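Local coordinates for trp repressor binding protein WrbA (Deinococcus radiodurans, PDB 1YDG) that catalyses the FMN-dependent reduction of quinones to quinols by NADH or NADPH and works as a homotetramer of flavodoxin-like subunits, at the interface of chains A and B. Residues are numbered along the deposited sequence; one frame, centred on the assembly and turned at random. Chains: chain A/B, trp repressor binding protein WrbA.

The interface of chains A and B. Residues chain A 147-150; chain B 148-150, 196.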
# COMPACT_ATOMS: atom_id res chain seq x y z
N ALA A 147 13.92 -4.63 -9.98
CA ALA A 147 14.07 -3.36 -10.68
C ALA A 147 14.63 -2.30 -9.74
O ALA A 147 14.61 -2.45 -8.52
CB ALA A 147 12.74 -2.90 -11.25
N VAL A 148 15.17 -1.24 -10.31
CA VAL A 148 15.73 -0.14 -9.52
C VAL A 148 14.79 1.01 -9.74
O VAL A 148 14.72 1.53 -10.86
CB VAL A 148 17.13 0.23 -10.00
CG1 VAL A 148 17.66 1.47 -9.22
CG2 VAL A 148 18.05 -0.96 -9.86
N LEU A 149 14.04 1.39 -8.70
CA LEU A 149 12.93 2.31 -8.88
C LEU A 149 13.44 3.74 -8.80
O LEU A 149 14.16 4.08 -7.87
CB LEU A 149 11.83 2.07 -7.84
CG LEU A 149 11.53 0.59 -7.51
CD1 LEU A 149 10.35 0.45 -6.56
CD2 LEU A 149 11.30 -0.27 -8.74
N THR A 150 13.05 4.54 -9.79
CA THR A 150 13.53 5.91 -9.94
C THR A 150 12.36 6.88 -10.09
O THR A 150 12.21 7.54 -11.13
CB THR A 150 14.45 6.04 -11.16
OG1 THR A 150 13.69 5.81 -12.36
CG2 THR A 150 15.60 5.05 -11.08
N VAL B 148 16.72 6.35 -4.90
CA VAL B 148 16.74 5.28 -5.87
C VAL B 148 16.53 3.99 -5.10
O VAL B 148 17.40 3.58 -4.32
CB VAL B 148 18.10 5.29 -6.59
CG1 VAL B 148 18.24 4.11 -7.57
CG2 VAL B 148 18.28 6.61 -7.28
N LEU B 149 15.37 3.36 -5.28
CA LEU B 149 14.99 2.24 -4.43
C LEU B 149 15.60 0.96 -4.97
O LEU B 149 15.45 0.67 -6.15
CB LEU B 149 13.48 2.13 -4.31
CG LEU B 149 12.74 3.44 -3.99
CD1 LEU B 149 11.31 3.17 -3.67
CD2 LEU B 149 13.39 4.16 -2.84
N THR B 150 16.32 0.22 -4.12
CA THR B 150 17.03 -0.99 -4.55
C THR B 150 16.59 -2.24 -3.78
O THR B 150 17.40 -2.90 -3.13
CB THR B 150 18.55 -0.86 -4.43
OG1 THR B 150 18.91 -0.69 -3.04
CG2 THR B 150 19.07 0.27 -5.27
N LEU B 196 25.17 -1.90 -6.79
CA LEU B 196 24.40 -0.89 -7.55
C LEU B 196 24.87 0.54 -7.26
O LEU B 196 25.07 1.34 -8.18
CB LEU B 196 22.90 -1.03 -7.30
CG LEU B 196 22.22 -2.25 -7.95
CD1 LEU B 196 20.84 -2.47 -7.37
CD2 LEU B 196 22.14 -2.11 -9.47
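A:Leu149 and B:Leu149 face each other across a two-fold axis and pair as a minimal antiparallel beta bridge, joining the short strands 148-149 of two subunits of the WrbA homotetramer. Two backbone hydrogen bonds carry the bridge: A:Leu149 N donates to B:Leu149 O at 3.0 Å, and B:Leu149 N donates in turn to A:Leu149 O at 3.0 Å. Each donor lies in the plane of the carbonyl it meets, with a C=O...N angle of 145° in the first bond, and the reciprocal pair should set the register of the two short strands. Apolar packing flanks the bridge on both sides. On one side the leucine side chains meet at about a right angle, A:Leu149 CB resting 3.9 Å from B:Leu149 CB. A:Leu149 CD1 and B:Leu149 CD1 approach to 4.1 Å. On the other side the valines converge through their CG1 branches; A:Val148 turns CG1 away from its own backbone N (chi1 176°), as B:Val148 does, which aims both methyls at the axis. Their modelled separation is too short to be reliable. A:Thr150 and B:Thr150 lie at the margin, each pointing its CG2 methyl toward the opposite valine. Helix 180-204 of chain B adds a further apolar contact on the valine side, through B:Leu196, and the two-fold implies its twin with the chains exchanged: B:Leu196 runs past A:Val148 in the opposite direction, and its CD1 methyl touches A:Val148 CG2 at 4.0 Å.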